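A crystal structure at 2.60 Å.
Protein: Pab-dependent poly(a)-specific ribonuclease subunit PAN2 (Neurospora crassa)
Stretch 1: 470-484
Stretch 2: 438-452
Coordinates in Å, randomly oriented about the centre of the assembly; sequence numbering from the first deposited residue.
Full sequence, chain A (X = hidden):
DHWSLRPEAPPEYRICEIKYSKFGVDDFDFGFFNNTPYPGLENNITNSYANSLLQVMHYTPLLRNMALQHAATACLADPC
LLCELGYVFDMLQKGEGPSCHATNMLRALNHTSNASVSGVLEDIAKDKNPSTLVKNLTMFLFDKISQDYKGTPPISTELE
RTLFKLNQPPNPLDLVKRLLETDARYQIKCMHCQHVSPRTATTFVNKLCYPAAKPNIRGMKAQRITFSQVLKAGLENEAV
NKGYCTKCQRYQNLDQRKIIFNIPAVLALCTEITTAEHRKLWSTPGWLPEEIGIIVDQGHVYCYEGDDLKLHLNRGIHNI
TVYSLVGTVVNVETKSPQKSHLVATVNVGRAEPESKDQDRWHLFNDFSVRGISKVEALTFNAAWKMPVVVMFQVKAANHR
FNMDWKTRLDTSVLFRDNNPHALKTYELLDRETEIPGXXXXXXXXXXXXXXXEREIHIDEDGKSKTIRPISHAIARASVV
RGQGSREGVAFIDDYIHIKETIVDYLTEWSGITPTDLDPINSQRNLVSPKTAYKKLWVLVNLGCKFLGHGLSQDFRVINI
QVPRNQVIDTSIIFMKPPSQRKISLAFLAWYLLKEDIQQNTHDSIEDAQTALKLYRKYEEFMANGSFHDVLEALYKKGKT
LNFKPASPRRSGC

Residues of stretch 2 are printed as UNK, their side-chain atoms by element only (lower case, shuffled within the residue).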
# COMPACT_ATOMS: atom_id res chain seq x y z
N ILE A 470 -20.07 8.59 -8.20
CA ILE A 470 -20.63 7.29 -7.86
C ILE A 470 -19.54 6.32 -7.40
O ILE A 470 -18.56 6.09 -8.10
CB ILE A 470 -21.38 6.67 -9.06
CG1 ILE A 470 -22.68 7.43 -9.32
CG2 ILE A 470 -21.67 5.20 -8.80
CD1 ILE A 470 -23.54 6.81 -10.40
N SER A 471 -19.73 5.76 -6.21
CA SER A 471 -18.80 4.78 -5.66
C SER A 471 -19.34 3.36 -5.84
O SER A 471 -20.47 3.06 -5.45
CB SER A 471 -18.53 5.06 -4.19
OG SER A 471 -17.69 4.07 -3.62
N HIS A 472 -18.53 2.49 -6.43
CA HIS A 472 -18.92 1.10 -6.63
C HIS A 472 -18.14 0.16 -5.72
O HIS A 472 -17.09 0.52 -5.19
CB HIS A 472 -18.71 0.69 -8.10
CG HIS A 472 -19.68 1.32 -9.04
ND1 HIS A 472 -20.99 0.91 -9.15
CD2 HIS A 472 -19.54 2.32 -9.94
CE1 HIS A 472 -21.61 1.63 -10.06
NE2 HIS A 472 -20.75 2.50 -10.56
N ALA A 473 -18.66 -1.05 -5.55
CA ALA A 473 -18.00 -2.07 -4.74
C ALA A 473 -18.39 -3.46 -5.22
O ALA A 473 -19.52 -3.68 -5.66
CB ALA A 473 -18.36 -1.90 -3.27
N ILE A 474 -17.45 -4.39 -5.15
CA ILE A 474 -17.70 -5.76 -5.56
C ILE A 474 -18.72 -6.43 -4.64
O ILE A 474 -18.53 -6.48 -3.42
CB ILE A 474 -16.40 -6.60 -5.56
CG1 ILE A 474 -15.35 -5.95 -6.45
CG2 ILE A 474 -16.69 -8.02 -6.02
CD1 ILE A 474 -15.77 -5.82 -7.90
N ALA A 475 -19.80 -6.92 -5.23
CA ALA A 475 -20.83 -7.62 -4.47
C ALA A 475 -20.79 -9.11 -4.77
O ALA A 475 -21.26 -9.93 -3.99
CB ALA A 475 -22.20 -7.05 -4.78
N ARG A 476 -20.22 -9.45 -5.92
CA ARG A 476 -20.09 -10.84 -6.34
C ARG A 476 -18.91 -11.00 -7.30
O ARG A 476 -18.72 -10.19 -8.21
CB ARG A 476 -21.38 -11.32 -7.01
CG ARG A 476 -21.33 -12.77 -7.48
CD ARG A 476 -22.57 -13.13 -8.29
NE ARG A 476 -22.50 -14.49 -8.80
CZ ARG A 476 -23.40 -15.03 -9.62
NH1 ARG A 476 -24.44 -14.31 -10.03
NH2 ARG A 476 -23.27 -16.28 -10.03
N ALA A 477 -18.12 -12.05 -7.09
CA ALA A 477 -16.97 -12.32 -7.94
C ALA A 477 -16.98 -13.77 -8.41
O ALA A 477 -16.88 -14.70 -7.61
CB ALA A 477 -15.68 -12.01 -7.21
N SER A 478 -17.11 -13.97 -9.72
CA SER A 478 -17.16 -15.31 -10.29
C SER A 478 -15.93 -15.60 -11.15
O SER A 478 -15.65 -14.88 -12.10
CB SER A 478 -18.43 -15.48 -11.13
OG SER A 478 -19.59 -15.24 -10.35
N VAL A 479 -15.21 -16.66 -10.80
CA VAL A 479 -14.07 -17.10 -11.60
C VAL A 479 -14.32 -18.51 -12.12
O VAL A 479 -14.75 -19.39 -11.37
CB VAL A 479 -12.76 -17.06 -10.80
CG1 VAL A 479 -11.57 -17.16 -11.74
CG2 VAL A 479 -12.67 -15.78 -9.98
N VAL A 480 -14.06 -18.71 -13.41
CA VAL A 480 -14.45 -19.93 -14.10
C VAL A 480 -13.27 -20.61 -14.79
O VAL A 480 -12.41 -19.94 -15.36
CB VAL A 480 -15.56 -19.61 -15.14
CG1 VAL A 480 -15.68 -20.72 -16.18
CG2 VAL A 480 -16.89 -19.37 -14.45
N ARG A 481 -13.22 -21.94 -14.70
CA ARG A 481 -12.22 -22.74 -15.40
C ARG A 481 -12.22 -22.44 -16.90
O ARG A 481 -13.26 -22.51 -17.55
CB ARG A 481 -12.46 -24.23 -15.17
CG ARG A 481 -12.28 -24.68 -13.73
CD ARG A 481 -12.64 -26.15 -13.57
NE ARG A 481 -12.36 -26.64 -12.23
CZ ARG A 481 -13.22 -26.57 -11.22
NH1 ARG A 481 -14.41 -26.01 -11.39
NH2 ARG A 481 -12.88 -27.05 -10.02
N GLY A 482 -11.05 -22.13 -17.44
CA GLY A 482 -10.94 -21.80 -18.85
C GLY A 482 -10.43 -22.94 -19.70
O GLY A 482 -10.26 -22.80 -20.92
N GLN A 483 -10.19 -24.09 -19.07
CA GLN A 483 -9.68 -25.26 -19.77
C GLN A 483 -9.89 -26.53 -18.96
O GLN A 483 -10.32 -26.47 -17.80
CB GLN A 483 -8.19 -25.07 -20.09
CG GLN A 483 -7.33 -24.79 -18.87
CD GLN A 483 -6.16 -23.89 -19.19
OE1 GLN A 483 -6.31 -22.88 -19.88
NE2 GLN A 483 -4.98 -24.24 -18.68
N GLY A 484 -9.60 -27.68 -19.56
CA GLY A 484 -9.77 -28.96 -18.90
C GLY A 484 -11.14 -29.57 -19.14
O GLY A 484 -11.96 -29.02 -19.88
N UNK A 438 1.15 -20.52 -14.56
CA UNK A 438 1.31 -19.55 -15.66
C UNK A 438 0.55 -19.94 -16.92
O UNK A 438 0.19 -19.07 -17.72
c UNK A 438 3.42 -20.07 -14.64
c UNK A 438 2.82 -19.56 -15.91
c UNK A 438 2.44 -21.07 -14.12
N UNK A 439 0.32 -21.24 -17.11
CA UNK A 439 -0.37 -21.72 -18.30
C UNK A 439 -1.89 -21.73 -18.11
O UNK A 439 -2.65 -21.82 -19.07
o UNK A 439 2.24 -24.20 -18.68
c UNK A 439 1.60 -23.17 -18.97
o UNK A 439 2.12 -22.17 -19.50
c UNK A 439 0.11 -23.13 -18.66
N UNK A 440 -2.32 -21.64 -16.85
CA UNK A 440 -3.74 -21.71 -16.52
C UNK A 440 -4.49 -20.45 -16.95
O UNK A 440 -4.11 -19.34 -16.61
o UNK A 440 -3.32 -23.15 -14.60
c UNK A 440 -3.94 -21.92 -15.01
c UNK A 440 -5.42 -21.97 -14.67
N UNK A 441 -5.57 -20.66 -17.70
CA UNK A 441 -6.45 -19.56 -18.10
C UNK A 441 -7.75 -19.61 -17.31
O UNK A 441 -8.38 -20.66 -17.21
c UNK A 441 -6.76 -19.61 -19.61
c UNK A 441 -5.49 -19.51 -20.43
c UNK A 441 -7.74 -18.51 -19.99
N UNK A 442 -8.14 -18.48 -16.74
CA UNK A 442 -9.37 -18.41 -15.96
C UNK A 442 -10.28 -17.29 -16.45
O UNK A 442 -9.82 -16.19 -16.78
c UNK A 442 -7.87 -16.74 -12.78
c UNK A 442 -8.19 -16.99 -14.23
c UNK A 442 -8.42 -19.45 -13.87
c UNK A 442 -9.08 -18.21 -14.46
N UNK A 443 -11.58 -17.57 -16.52
CA UNK A 443 -12.57 -16.58 -16.93
C UNK A 443 -13.19 -15.93 -15.70
O UNK A 443 -13.63 -16.62 -14.78
c UNK A 443 -13.64 -17.21 -17.80
N UNK A 444 -13.24 -14.60 -15.68
CA UNK A 444 -13.70 -13.88 -14.51
C UNK A 444 -14.66 -12.73 -14.85
O UNK A 444 -14.47 -12.03 -15.85
c UNK A 444 -12.97 -12.60 -12.44
c UNK A 444 -12.49 -13.32 -13.70
c UNK A 444 -11.63 -12.41 -14.57
c UNK A 444 -11.84 -12.05 -11.59
N UNK A 445 -15.69 -12.57 -14.03
CA UNK A 445 -16.61 -11.44 -14.14
C UNK A 445 -17.17 -11.10 -12.76
O UNK A 445 -17.30 -11.97 -11.90
o UNK A 445 -18.14 -9.43 -15.46
c UNK A 445 -17.74 -11.75 -15.11
c UNK A 445 -18.65 -10.57 -15.34
o UNK A 445 -19.89 -10.76 -15.39
N UNK A 446 -17.50 -9.83 -12.54
CA UNK A 446 -18.00 -9.39 -11.24
C UNK A 446 -19.31 -8.61 -11.35
O UNK A 446 -19.74 -8.24 -12.44
c UNK A 446 -15.63 -9.23 -10.38
o UNK A 446 -16.76 -7.29 -11.26
c UNK A 446 -16.96 -8.50 -10.52
N UNK A 447 -19.93 -8.36 -10.20
CA UNK A 447 -21.15 -7.56 -10.13
C UNK A 447 -20.97 -6.41 -9.15
O UNK A 447 -20.33 -6.58 -8.10
c UNK A 447 -23.01 -9.21 -12.05
c UNK A 447 -22.35 -8.42 -9.73
o UNK A 447 -22.90 -10.06 -12.96
o UNK A 447 -23.45 -8.06 -12.25
c UNK A 447 -22.60 -9.61 -10.64
N UNK A 448 -21.52 -5.25 -9.47
CA UNK A 448 -21.32 -4.05 -8.66
C UNK A 448 -22.56 -3.65 -7.87
O UNK A 448 -23.68 -4.04 -8.20
c UNK A 448 -17.16 -3.38 -11.57
c UNK A 448 -18.71 -4.06 -9.88
c UNK A 448 -19.58 -3.06 -10.25
c UNK A 448 -19.22 -2.21 -11.29
c UNK A 448 -17.50 -4.23 -10.54
c UNK A 448 -18.02 -2.37 -11.95
c UNK A 448 -20.90 -2.86 -9.54
N UNK A 449 -22.34 -2.88 -6.81
CA UNK A 449 -23.42 -2.20 -6.09
C UNK A 449 -22.99 -0.77 -5.80
O UNK A 449 -21.82 -0.43 -5.92
c UNK A 449 -22.56 -3.15 -3.91
c UNK A 449 -23.79 -2.92 -4.78
c UNK A 449 -24.50 -4.23 -5.06
c UNK A 449 -22.35 -2.10 -2.83
N UNK A 450 -23.95 0.07 -5.42
CA UNK A 450 -23.66 1.48 -5.15
C UNK A 450 -23.45 1.74 -3.66
O UNK A 450 -24.19 1.22 -2.82
n UNK A 450 -27.41 4.48 -8.46
n UNK A 450 -27.09 4.06 -10.69
c UNK A 450 -24.81 3.61 -7.85
c UNK A 450 -26.63 4.06 -9.45
c UNK A 450 -24.78 2.37 -5.68
c UNK A 450 -25.01 2.26 -7.18
n UNK A 450 -25.40 3.65 -9.19
N UNK A 451 -22.45 2.54 -3.34
CA UNK A 451 -22.18 2.92 -1.95
C UNK A 451 -22.46 4.40 -1.72
O UNK A 451 -22.72 5.15 -2.66
c UNK A 451 -18.93 0.94 -1.03
c UNK A 451 -20.38 1.11 -1.44
c UNK A 451 -20.73 2.59 -1.58
c UNK A 451 -21.30 0.44 -0.43
N UNK A 452 -22.40 4.81 -0.46
CA UNK A 452 -22.66 6.20 -0.09
C UNK A 452 -21.45 7.09 -0.38
O UNK A 452 -21.50 7.94 -1.26
c UNK A 452 -23.04 6.29 1.39
c UNK A 452 -24.26 9.09 3.76
n UNK A 452 -24.67 9.11 5.19
c UNK A 452 -23.43 7.69 1.84
c UNK A 452 -23.84 7.70 3.31

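Position 438 has three carbons closing a ring onto its own backbone N, out of reach of stretch 1: Pro438. Position 439 carries two carbons, the second bearing two oxygens and leading away from stretch 1, while the backbone O of 439 accepts a weak hydrogen bond from Gln483 NE2 at 3.4 Å; it is Asp439. At 440, one carbon bears an oxygen and a carbon, and the backbone CA of 440 lies 3.6 Å from Gln483 NE2: Thr440.

Position 441 has a carbon forking into two, with its CB 3.3 Å from Gln483 OE1, a valine. Val441 N gives a weak hydrogen bond to Gln483 OE1 (3.2 Å), so one amide side chain serves two backbone groups. Val441 O takes a weak one from Gly482 N at 3.1 Å; a CB on Gly482 would lie 2.4 Å from that O, a clash.

Position 442 has four carbons, forked at the first with one arm two long, and its CB lies 3.8 Å from Val479 CG1: Ile442. A single carbon at 443, the CB, 4.1 Å from Val480 CB, is Ala443. The four carbons at 444 fork like those at 442 and touch Val479: Ile444, with CG1 4.0 Å from Val479 CG2.

At 445 two carbons end in two oxygens, and the backbone pairs with Ser478, giving Asp445. Position 446 has one carbon bearing an oxygen and a carbon, the latter near Ala477: Thr446, its CG2 4.2 Å from Ala477 CB. Three carbons, the last with two oxygens, and a CB 4.1 Å from Arg476 CB make 447 Glu447.

At 448 one carbon leads to a six-carbon ring that meets Ile474 and lies oblique to the ring of His472: Phe448, its CE1 3.5 Å from Ile474 CD1. Position 449, four carbons forked at the first and touching Ala475, is Ile449, with CG2 3.6 Å from Ala475 CB.

Position 450 carries three carbons, a nitrogen and a carbon with two more nitrogens, and touches Ile470; it is Arg450, its CD 3.6 Å from Ile470 CG2. Four carbons forked at the second, reaching Ala473, make 451 Leu451, its CD1 3.7 Å from Ala473 CB. At 452, four carbons in a row end in a nitrogen, out of contact with stretch 1: Lys452, poorly ordered and pointing away.

The rule is an antiparallel ladder written in backbone. Val480 and Ala443 exchange two bonds (Val480 N to Ala443 O at 2.5 Å, and Ala443 N to Val480 O at 2.8 Å), as do Ser478 and Asp445. A bulge then shifts the register by one: Glu447 N binds Arg476 O at 3.0 Å, whereas Glu447 O receives Ala475 N at 2.9 Å. Ala475 thus turns the corner without losing the ladder. Side chains add small apolar matches: alanine against larger aliphatics near the bulge, Val479 against two isoleucines farther along.

Stretch 2, residues 438-452: PDTVIAIDTEFIRLK
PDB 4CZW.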